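PDB 7BTX: MDM10 isoform 1 from Saccharomyces cerevisiae, which helps tether the endoplasmic reticulum to mitochondria as a component of the ERMES complex and takes part in late assembly steps of the outer-membrane TOM translocase. Local coordinates for residues S41-I47 / S58-R64; C248-Y254 / L267-P273; G437-G443 / G486-S492. All blocks are in the same frame, centred on the assembly; numbering follows the deposited sequence.

Interaction 1. Residues S41-I47 / S58-R64; sequences SAIHLQI and SLDFSTR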
loop_
_atom_site.group_PDB
_atom_site.type_symbol
_atom_site.label_atom_id
_atom_site.label_comp_id
_atom_site.label_asym_id
_atom_site.label_seq_id
_atom_site.Cartn_x
_atom_site.Cartn_y
_atom_site.Cartn_z
ATOM N N SER D 41 -8.783 9.316 14.381
ATOM C CA SER D 41 -7.907 10.097 13.518
ATOM C C SER D 41 -8.322 10.034 12.052
ATOM O O SER D 41 -7.713 10.692 11.206
ATOM C CB SER D 41 -6.461 9.640 13.676
ATOM O OG SER D 41 -6.328 8.270 13.345
ATOM N N ALA D 42 -9.365 9.267 11.742
ATOM C CA ALA D 42 -9.862 9.111 10.381
ATOM C C ALA D 42 -11.273 8.558 10.467
ATOM O O ALA D 42 -11.749 8.200 11.547
ATOM C CB ALA D 42 -8.986 8.181 9.550
ATOM N N ILE D 43 -11.940 8.484 9.316
ATOM C CA ILE D 43 -13.241 7.828 9.254
ATOM C C ILE D 43 -13.033 6.325 9.312
ATOM O O ILE D 43 -12.263 5.762 8.527
ATOM C CB ILE D 43 -14.001 8.235 7.986
ATOM C CG1 ILE D 43 -13.852 9.732 7.731
ATOM C CG2 ILE D 43 -15.460 7.850 8.104
ATOM C CD1 ILE D 43 -14.532 10.597 8.756
ATOM N N HIS D 44 -13.717 5.668 10.242
ATOM C CA HIS D 44 -13.435 4.277 10.570
ATOM C C HIS D 44 -14.750 3.537 10.729
ATOM O O HIS D 44 -15.592 3.941 11.532
ATOM C CB HIS D 44 -12.596 4.189 11.845
ATOM C CG HIS D 44 -12.129 2.808 12.172
ATOM N ND1 HIS D 44 -10.866 2.359 11.858
ATOM C CD2 HIS D 44 -12.747 1.782 12.802
ATOM C CE1 HIS D 44 -10.731 1.110 12.265
ATOM N NE2 HIS D 44 -11.858 0.737 12.843
ATOM N N LEU D 45 -14.934 2.465 9.967
ATOM C CA LEU D 45 -16.138 1.655 10.036
ATOM C C LEU D 45 -15.802 0.305 10.646
ATOM O O LEU D 45 -14.671 -0.169 10.545
ATOM C CB LEU D 45 -16.771 1.455 8.658
ATOM C CG LEU D 45 -17.564 2.599 8.020
ATOM C CD1 LEU D 45 -16.675 3.645 7.366
ATOM C CD2 LEU D 45 -18.553 2.058 7.023
ATOM N N GLN D 46 -16.791 -0.310 11.287
ATOM C CA GLN D 46 -16.579 -1.589 11.946
ATOM C C GLN D 46 -17.905 -2.320 12.063
ATOM O O GLN D 46 -18.913 -1.720 12.424
ATOM C CB GLN D 46 -15.945 -1.407 13.328
ATOM C CG GLN D 46 -15.859 -2.682 14.135
ATOM C CD GLN D 46 -14.908 -2.587 15.286
ATOM O OE1 GLN D 46 -14.268 -1.561 15.495
ATOM N NE2 GLN D 46 -14.803 -3.662 16.048
ATOM N N ILE D 47 -17.903 -3.607 11.742
ATOM C CA ILE D 47 -19.065 -4.459 11.934
ATOM C C ILE D 47 -18.605 -5.727 12.636
ATOM O O ILE D 47 -17.576 -6.303 12.276
ATOM C CB ILE D 47 -19.782 -4.752 10.596
ATOM C CG1 ILE D 47 -20.833 -5.855 10.743
ATOM C CG2 ILE D 47 -18.783 -5.015 9.486
ATOM C CD1 ILE D 47 -21.861 -5.858 9.663
ATOM N N SER D 58 -15.180 -10.078 13.781
ATOM C CA SER D 58 -15.079 -8.637 13.668
ATOM C C SER D 58 -14.489 -8.288 12.313
ATOM O O SER D 58 -13.828 -9.106 11.677
ATOM C CB SER D 58 -14.213 -8.056 14.785
ATOM O OG SER D 58 -14.050 -6.658 14.640
ATOM N N LEU D 59 -14.759 -7.066 11.867
ATOM C CA LEU D 59 -14.185 -6.542 10.635
ATOM C C LEU D 59 -14.175 -5.032 10.723
ATOM O O LEU D 59 -15.182 -4.434 11.092
ATOM C CB LEU D 59 -14.979 -6.987 9.411
ATOM C CG LEU D 59 -14.538 -6.600 8.000
ATOM C CD1 LEU D 59 -14.872 -7.723 7.146
ATOM C CD2 LEU D 59 -15.265 -5.391 7.458
ATOM N N ASP D 60 -13.057 -4.423 10.357
ATOM C CA ASP D 60 -12.979 -2.977 10.315
ATOM C C ASP D 60 -12.163 -2.534 9.117
ATOM O O ASP D 60 -11.247 -3.228 8.674
ATOM C CB ASP D 60 -12.373 -2.400 11.594
ATOM C CG ASP D 60 -11.136 -3.138 12.034
ATOM O OD1 ASP D 60 -10.932 -4.268 11.562
ATOM O OD2 ASP D 60 -10.359 -2.587 12.841
ATOM N N PHE D 61 -12.515 -1.367 8.594
ATOM C CA PHE D 61 -11.709 -0.695 7.591
ATOM C C PHE D 61 -11.849 0.799 7.807
ATOM O O PHE D 61 -12.914 1.280 8.195
ATOM C CB PHE D 61 -12.113 -1.076 6.158
ATOM C CG PHE D 61 -13.505 -0.670 5.771
ATOM C CD1 PHE D 61 -14.592 -1.458 6.110
ATOM C CD2 PHE D 61 -13.723 0.477 5.025
ATOM C CE1 PHE D 61 -15.871 -1.097 5.743
ATOM C CE2 PHE D 61 -14.997 0.846 4.657
ATOM C CZ PHE D 61 -16.073 0.055 5.013
ATOM N N SER D 62 -10.772 1.521 7.565
ATOM C CA SER D 62 -10.769 2.965 7.661
ATOM C C SER D 62 -10.346 3.558 6.327
ATOM O O SER D 62 -10.174 2.853 5.334
ATOM C CB SER D 62 -9.845 3.430 8.787
ATOM O OG SER D 62 -8.506 3.067 8.522
ATOM N N THR D 63 -10.203 4.881 6.303
ATOM C CA THR D 63 -9.579 5.520 5.153
ATOM C C THR D 63 -8.074 5.290 5.165
ATOM O O THR D 63 -7.466 5.045 4.119
ATOM C CB THR D 63 -9.898 7.011 5.138
ATOM O OG1 THR D 63 -9.250 7.646 6.244
ATOM C CG2 THR D 63 -11.395 7.236 5.238
ATOM N N ARG D 64 -7.461 5.352 6.345
ATOM C CA ARG D 64 -6.024 5.152 6.482
ATOM C C ARG D 64 -5.636 3.697 6.267
ATOM O O ARG D 64 -4.596 3.408 5.667
ATOM C CB ARG D 64 -5.550 5.607 7.862
ATOM C CG ARG D 64 -5.742 7.085 8.136
ATOM C CD ARG D 64 -4.622 7.927 7.548
ATOM N NE ARG D 64 -4.880 9.356 7.706
ATOM C CZ ARG D 64 -4.599 10.056 8.800
ATOM N NH1 ARG D 64 -4.872 11.352 8.844
ATOM N NH2 ARG D 64 -4.043 9.468 9.850
#

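Interaction 2. Residues C248-Y254 / L267-P273; sequences CSTTLRY and LTLSWNP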
loop_
_atom_site.group_PDB
_atom_site.type_symbol
_atom_site.label_atom_id
_atom_site.label_comp_id
_atom_site.label_asym_id
_atom_site.label_seq_id
_atom_site.Cartn_x
_atom_site.Cartn_y
_atom_site.Cartn_z
ATOM N N CYS D 248 7.924 1.277 41.519
ATOM C CA CYS D 248 7.091 1.411 42.703
ATOM C C CYS D 248 6.021 2.458 42.463
ATOM O O CYS D 248 6.110 3.232 41.506
ATOM C CB CYS D 248 7.927 1.787 43.927
ATOM S SG CYS D 248 7.000 1.804 45.473
ATOM N N SER D 249 5.013 2.483 43.323
ATOM C CA SER D 249 3.967 3.497 43.307
ATOM C C SER D 249 3.293 3.459 44.668
ATOM O O SER D 249 3.524 2.549 45.468
ATOM C CB SER D 249 2.956 3.269 42.187
ATOM O OG SER D 249 1.937 4.245 42.229
ATOM N N THR D 250 2.469 4.469 44.930
ATOM C CA THR D 250 1.677 4.560 46.149
ATOM C C THR D 250 0.509 5.492 45.880
ATOM O O THR D 250 0.716 6.629 45.453
ATOM C CB THR D 250 2.504 5.085 47.328
ATOM O OG1 THR D 250 3.577 4.184 47.623
ATOM C CG2 THR D 250 1.636 5.228 48.559
ATOM N N THR D 251 -0.712 5.039 46.106
ATOM C CA THR D 251 -1.879 5.827 45.761
ATOM C C THR D 251 -2.833 5.855 46.956
ATOM O O THR D 251 -2.851 4.941 47.777
ATOM C CB THR D 251 -2.503 5.256 44.488
ATOM O OG1 THR D 251 -1.465 4.924 43.559
ATOM C CG2 THR D 251 -3.405 6.262 43.819
ATOM N N LEU D 252 -3.612 6.927 47.075
ATOM C CA LEU D 252 -4.365 7.204 48.294
ATOM C C LEU D 252 -5.790 7.676 48.007
ATOM O O LEU D 252 -6.163 8.770 48.437
ATOM C CB LEU D 252 -3.600 8.231 49.136
ATOM C CG LEU D 252 -3.850 8.409 50.637
ATOM C CD1 LEU D 252 -4.004 7.080 51.316
ATOM C CD2 LEU D 252 -2.723 9.200 51.262
ATOM N N ARG D 253 -6.568 6.922 47.229
ATOM C CA ARG D 253 -7.913 7.366 46.875
ATOM C C ARG D 253 -8.816 7.441 48.105
ATOM O O ARG D 253 -8.567 6.811 49.131
ATOM C CB ARG D 253 -8.558 6.452 45.834
ATOM C CG ARG D 253 -8.948 5.092 46.346
ATOM C CD ARG D 253 -9.646 4.261 45.285
ATOM N NE ARG D 253 -10.957 4.790 44.936
ATOM C CZ ARG D 253 -12.074 4.497 45.592
ATOM N NH1 ARG D 253 -12.038 3.677 46.632
ATOM N NH2 ARG D 253 -13.227 5.021 45.206
ATOM N N TYR D 254 -9.866 8.254 47.996
ATOM C CA TYR D 254 -10.731 8.564 49.134
ATOM C C TYR D 254 -12.122 8.898 48.606
ATOM O O TYR D 254 -12.383 10.030 48.197
ATOM C CB TYR D 254 -10.144 9.713 49.945
ATOM C CG TYR D 254 -11.048 10.275 51.014
ATOM C CD1 TYR D 254 -11.513 9.480 52.050
ATOM C CD2 TYR D 254 -11.410 11.614 51.003
ATOM C CE1 TYR D 254 -12.332 10.000 53.036
ATOM C CE2 TYR D 254 -12.222 12.143 51.985
ATOM C CZ TYR D 254 -12.682 11.330 52.997
ATOM O OH TYR D 254 -13.494 11.853 53.974
ATOM N N LEU D 267 -10.881 12.007 45.843
ATOM C CA LEU D 267 -9.566 12.622 45.875
ATOM C C LEU D 267 -8.501 11.538 45.880
ATOM O O LEU D 267 -8.588 10.566 46.626
ATOM C CB LEU D 267 -9.419 13.515 47.106
ATOM C CG LEU D 267 -10.113 14.880 47.107
ATOM C CD1 LEU D 267 -11.566 14.790 47.548
ATOM C CD2 LEU D 267 -9.352 15.856 47.978
ATOM N N THR D 268 -7.481 11.702 45.032
ATOM C CA THR D 268 -6.557 10.614 44.734
ATOM C C THR D 268 -5.111 11.117 44.699
ATOM O O THR D 268 -4.597 11.559 43.682
ATOM C CB THR D 268 -6.928 9.941 43.412
ATOM O OG1 THR D 268 -8.329 9.646 43.401
ATOM C CG2 THR D 268 -6.164 8.657 43.238
ATOM N N LEU D 269 -4.425 11.018 45.834
ATOM C CA LEU D 269 -3.010 11.360 45.910
ATOM C C LEU D 269 -2.145 10.207 45.425
ATOM O O LEU D 269 -2.091 9.163 46.077
ATOM C CB LEU D 269 -2.608 11.714 47.344
ATOM C CG LEU D 269 -2.748 13.122 47.926
ATOM C CD1 LEU D 269 -1.884 14.101 47.149
ATOM C CD2 LEU D 269 -4.197 13.592 47.999
ATOM N N SER D 270 -1.456 10.372 44.307
ATOM C CA SER D 270 -0.549 9.339 43.841
ATOM C C SER D 270 0.888 9.706 44.193
ATOM O O SER D 270 1.162 10.759 44.769
ATOM C CB SER D 270 -0.708 9.121 42.342
ATOM O OG SER D 270 0.456 8.531 41.794
ATOM N N TRP D 271 1.820 8.827 43.832
ATOM C CA TRP D 271 3.239 8.996 44.112
ATOM C C TRP D 271 4.012 8.030 43.231
ATOM O O TRP D 271 3.450 7.072 42.695
ATOM C CB TRP D 271 3.561 8.749 45.590
ATOM C CG TRP D 271 4.849 9.356 46.054
ATOM C CD1 TRP D 271 5.524 10.384 45.474
ATOM C CD2 TRP D 271 5.616 8.969 47.198
ATOM N NE1 TRP D 271 6.664 10.661 46.180
ATOM C CE2 TRP D 271 6.745 9.806 47.245
ATOM C CE3 TRP D 271 5.459 7.994 48.185
ATOM C CZ2 TRP D 271 7.711 9.698 48.240
ATOM C CZ3 TRP D 271 6.419 7.890 49.173
ATOM C CH2 TRP D 271 7.530 8.736 49.193
ATOM N N ASN D 272 5.302 8.296 43.080
ATOM C CA ASN D 272 6.227 7.459 42.327
ATOM C C ASN D 272 7.638 7.781 42.797
ATOM O O ASN D 272 8.292 8.654 42.215
ATOM C CB ASN D 272 6.087 7.703 40.826
ATOM C CG ASN D 272 6.624 6.558 39.991
ATOM O OD1 ASN D 272 7.669 5.984 40.290
ATOM N ND2 ASN D 272 5.907 6.225 38.927
ATOM N N PRO D 273 8.145 7.095 43.831
ATOM C CA PRO D 273 9.350 7.572 44.527
ATOM C C PRO D 273 10.634 7.464 43.720
ATOM O O PRO D 273 11.583 8.212 43.972
ATOM C CB PRO D 273 9.402 6.676 45.767
ATOM C CG PRO D 273 8.733 5.431 45.343
ATOM C CD PRO D 273 7.634 5.846 44.414
#

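Interaction 3. Residues G437-G443 / G486-S492; sequences GFLISAG and GIQFQYS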
loop_
_atom_site.group_PDB
_atom_site.type_symbol
_atom_site.label_atom_id
_atom_site.label_comp_id
_atom_site.label_asym_id
_atom_site.label_seq_id
_atom_site.Cartn_x
_atom_site.Cartn_y
_atom_site.Cartn_z
ATOM N N GLY D 437 -28.083 -1.280 17.836
ATOM C CA GLY D 437 -26.856 -2.000 17.569
ATOM C C GLY D 437 -25.754 -1.115 17.040
ATOM O O GLY D 437 -24.607 -1.548 16.918
ATOM N N PHE D 438 -26.089 0.130 16.736
ATOM C CA PHE D 438 -25.151 1.052 16.122
ATOM C C PHE D 438 -24.423 1.864 17.182
ATOM O O PHE D 438 -24.849 1.945 18.334
ATOM C CB PHE D 438 -25.875 1.980 15.154
ATOM C CG PHE D 438 -26.519 1.270 14.008
ATOM C CD1 PHE D 438 -25.807 1.012 12.853
ATOM C CD2 PHE D 438 -27.837 0.857 14.084
ATOM C CE1 PHE D 438 -26.397 0.358 11.796
ATOM C CE2 PHE D 438 -28.432 0.201 13.031
ATOM C CZ PHE D 438 -27.710 -0.047 11.886
ATOM N N LEU D 439 -23.303 2.460 16.776
ATOM C CA LEU D 439 -22.506 3.282 17.682
ATOM C C LEU D 439 -21.679 4.240 16.840
ATOM O O LEU D 439 -20.715 3.816 16.200
ATOM C CB LEU D 439 -21.621 2.410 18.565
ATOM C CG LEU D 439 -20.876 3.017 19.755
ATOM C CD1 LEU D 439 -20.829 1.991 20.862
ATOM C CD2 LEU D 439 -19.461 3.434 19.399
ATOM N N ILE D 440 -22.036 5.518 16.854
ATOM C CA ILE D 440 -21.300 6.556 16.143
ATOM C C ILE D 440 -20.443 7.297 17.156
ATOM O O ILE D 440 -20.891 7.561 18.275
ATOM C CB ILE D 440 -22.269 7.506 15.414
ATOM C CG1 ILE D 440 -23.183 6.710 14.492
ATOM C CG2 ILE D 440 -21.522 8.507 14.561
ATOM C CD1 ILE D 440 -24.328 7.511 13.947
ATOM N N SER D 441 -19.208 7.630 16.778
ATOM C CA SER D 441 -18.253 8.258 17.695
ATOM C C SER D 441 -17.460 9.330 16.950
ATOM O O SER D 441 -16.404 9.050 16.382
ATOM C CB SER D 441 -17.333 7.209 18.300
ATOM O OG SER D 441 -16.330 7.804 19.095
ATOM N N ALA D 442 -17.950 10.563 16.994
ATOM C CA ALA D 442 -17.267 11.698 16.389
ATOM C C ALA D 442 -16.427 12.410 17.437
ATOM O O ALA D 442 -16.859 12.578 18.578
ATOM C CB ALA D 442 -18.268 12.674 15.778
ATOM N N GLY D 443 -15.229 12.832 17.050
ATOM C CA GLY D 443 -14.357 13.491 17.997
ATOM C C GLY D 443 -13.224 14.277 17.378
ATOM O O GLY D 443 -12.640 13.850 16.384
ATOM N N GLY D 486 -11.941 13.028 13.606
ATOM C CA GLY D 486 -12.259 11.659 13.250
ATOM C C GLY D 486 -13.667 11.220 13.592
ATOM O O GLY D 486 -14.222 11.641 14.605
ATOM N N ILE D 487 -14.261 10.384 12.746
ATOM C CA ILE D 487 -15.564 9.790 13.004
ATOM C C ILE D 487 -15.375 8.274 13.055
ATOM O O ILE D 487 -14.453 7.724 12.458
ATOM C CB ILE D 487 -16.613 10.211 11.947
ATOM C CG1 ILE D 487 -16.548 11.716 11.707
ATOM C CG2 ILE D 487 -18.032 9.928 12.399
ATOM C CD1 ILE D 487 -17.426 12.205 10.583
ATOM N N GLN D 488 -16.240 7.597 13.807
ATOM C CA GLN D 488 -16.119 6.159 13.992
ATOM C C GLN D 488 -17.483 5.489 14.010
ATOM O O GLN D 488 -18.161 5.478 15.039
ATOM C CB GLN D 488 -15.362 5.862 15.281
ATOM C CG GLN D 488 -15.111 4.401 15.539
ATOM C CD GLN D 488 -13.756 4.158 16.147
ATOM O OE1 GLN D 488 -12.950 5.074 16.276
ATOM N NE2 GLN D 488 -13.490 2.916 16.521
ATOM N N PHE D 489 -17.900 4.936 12.877
ATOM C CA PHE D 489 -19.146 4.198 12.806
ATOM C C PHE D 489 -18.909 2.745 13.197
ATOM O O PHE D 489 -17.827 2.193 12.993
ATOM C CB PHE D 489 -19.745 4.266 11.402
ATOM C CG PHE D 489 -19.880 5.661 10.859
ATOM C CD1 PHE D 489 -18.873 6.225 10.092
ATOM C CD2 PHE D 489 -21.024 6.399 11.097
ATOM C CE1 PHE D 489 -18.999 7.504 9.593
ATOM C CE2 PHE D 489 -21.156 7.677 10.596
ATOM C CZ PHE D 489 -20.143 8.227 9.845
ATOM N N GLN D 490 -19.940 2.122 13.758
ATOM C CA GLN D 490 -19.767 0.799 14.336
ATOM C C GLN D 490 -21.118 0.117 14.449
ATOM O O GLN D 490 -22.086 0.734 14.888
ATOM C CB GLN D 490 -19.099 0.897 15.711
ATOM C CG GLN D 490 -19.141 -0.355 16.536
ATOM C CD GLN D 490 -18.132 -0.317 17.643
ATOM O OE1 GLN D 490 -17.144 0.408 17.566
ATOM N NE2 GLN D 490 -18.372 -1.094 18.689
ATOM N N TYR D 491 -21.177 -1.145 14.041
ATOM C CA TYR D 491 -22.363 -1.974 14.176
ATOM C C TYR D 491 -21.964 -3.299 14.809
ATOM O O TYR D 491 -20.860 -3.796 14.590
ATOM C CB TYR D 491 -23.028 -2.202 12.816
ATOM C CG TYR D 491 -24.258 -3.065 12.861
ATOM C CD1 TYR D 491 -25.418 -2.612 13.457
ATOM C CD2 TYR D 491 -24.261 -4.329 12.302
ATOM C CE1 TYR D 491 -26.546 -3.398 13.504
ATOM C CE2 TYR D 491 -25.381 -5.122 12.344
ATOM C CZ TYR D 491 -26.520 -4.650 12.947
ATOM O OH TYR D 491 -27.644 -5.434 12.989
ATOM N N SER D 492 -22.850 -3.856 15.629
ATOM C CA SER D 492 -22.550 -5.106 16.311
ATOM C C SER D 492 -23.843 -5.816 16.661
ATOM O O SER D 492 -24.870 -5.183 16.905
ATOM C CB SER D 492 -21.727 -4.886 17.582
ATOM O OG SER D 492 -20.402 -4.502 17.268
#

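Interaction 1. Residues S41-I47 / S58-R64
His-44 reaches across to two residues of the neighbouring strand, Ser-62 and Asp-60. Its CB sits 4.2 Å from Ser-62 CB, the paired position, and CG stays close to the same carbon. Because CG is anti to the backbone N (chi1 -173°), the imidazole is carried over the second strand: ND1 comes within 3.4 Å of Ser-62 CB, while NE2 approaches Asp-60 CB at 3.4 Å. Asp-60 OD2 lies at the ring edge, in its plane, 3.6 Å from His-44 NE2; the ring and carboxylate planes are turned 69° apart. Phe-61 O lies over one ring face. Ser-62 OG is engaged by Ser-65 N.

On the other side of the sheet, Leu-45 and Phe-61 run side by side, and Leu-45 CB stands over the phenyl face, 4.2 Å from the Phe-61 ring centroid, as a CH-pi contact. The backbone evidence agrees: Leu-45 N to Phe-61 O is a 2.9 Å hydrogen bond, and Ile-47 N to Leu-59 O is another of the same length. With strand axes at 167°, this is an antiparallel beta hairpin, the opening pair of strands in a mitochondrial outer-membrane beta-barrel.

Interaction 2. Residues C248-Y254 / L267-P273
Thr-251 and Thr-268 point their methyls at each other from neighbouring strands, CG2 to CG2 at 3.7 Å, with the two side chains crossing at a slant. Both residues hold CG2 on the side opposite the backbone N, and this brings the methyls together on one side of the sheet. The hydroxyl of Thr-251 is bonded to Tyr-24 OH, and Thr-268 touches Thr-28.

The other side carries Leu-252 and Leu-269, which meet at their roots, the Leu-252 CB to Leu-269 CB distance being 4.0 Å. The backbone between them is poorly joined: Leu-252 N to Leu-269 O spans 2.9 Å, yet an angle at hydrogen of 118° makes the bond weak. The strand axes here stand at 166°, so the pair is an antiparallel hairpin, strand 245-258 followed by strand 263-269, within the beta-barrel wall. Contacts of Thr-251 and Arg-253 with Ile-27, in the N-terminal part of the chain, are consistent with the threonine side facing the barrel interior and the leucine side facing outward.

Further along, Trp-271 CB lies 4.2 Å from Thr-250 CB, which stands near the indole plane, at its edge. The indole itself leads away from the first strand, and Pro-273 CB sits 4.2 Å above one indole face, offset toward the rim. Thr-250 OG1 instead turns back to Ser-249 O, a 2.7 Å hydrogen bond in which the donor approaches from above the carbonyl plane. At the end of the contact Pro-273 CG packs against both CB and SG of Cys-248, each at 4.0 Å.

Interaction 3. Residues G437-G443 / G486-S492
The Phe-438 ring takes Tyr-491 CD1 on one face, 3.5 Å above its plane and displaced toward the rim. The two aromatic rings are neither parallel nor perpendicular: their planes make 41° and the centroids of Phe-438 and Tyr-491 are 4.8 Å apart. A chi1 of 179° swings the tyrosine ring out opposite its own backbone N, bringing CD1 over the phenyl face, with CE1 near CZ and CE2 of Phe-438. An alanine at Tyr-491 is likely to leave that phenyl face without its aromatic partner and Phe-438 freer to turn. The Phe-489 ring is met at a slant by Ile-440, whose CG1 lies 4.0 Å from Phe-489 CD2.

With end-to-end directions 168° apart, residues 486-492 run back antiparallel to strand 439-447, in the place of the last barrel strand, although regular strand geometry is weak and found only near 491-492. Their other side faces strand 44-48, where Tyr-491 is bonded through the backbone of Gln-46 and Ser-48.

The backbone bonding is uneven along the pair. Gly-443 N bonds Gly-486 O at 2.9 Å, and Gly-486 N returns to Gly-443 O; toward the other end Leu-439 N donates to Gln-490 O at 2.8 Å, and Ser-492 N to Gly-437 O closes the pair. In the middle, the bond from Ser-441 N to Gln-488 O is weak.

Opposite the aromatic side, the CB atoms of the glutamines meet residues of the other segment: Ser-441 CB and Gln-488 CB stand 3.8 Å apart, Leu-439 CB and Gln-490 CB 4.1 Å. Gln-488 also touches His-44, and Gln-490 touches Gln-46, on strand 44-48.

Along the chain, interaction 1 closes before interaction 2 opens, and interaction 3 comes last. Interactions 1 and 3 are neighbours, with centres 9 Å apart: strand 44-48 runs parallel to strand 491-492, Gln-46 O and Tyr-491 N stand 2.8 Å apart in a probable hydrogen bond, and Ile-43 packs on Ile-487 and Phe-489. Together they place the first strand beside the last, the parallel seam that closes barrels of the mitochondrial porin type. Interaction 2 belongs to a different stretch of the wall, its centre 38 Å from that of interaction 1 and 35 Å from that of interaction 3, on the opposite side of the chain's centre.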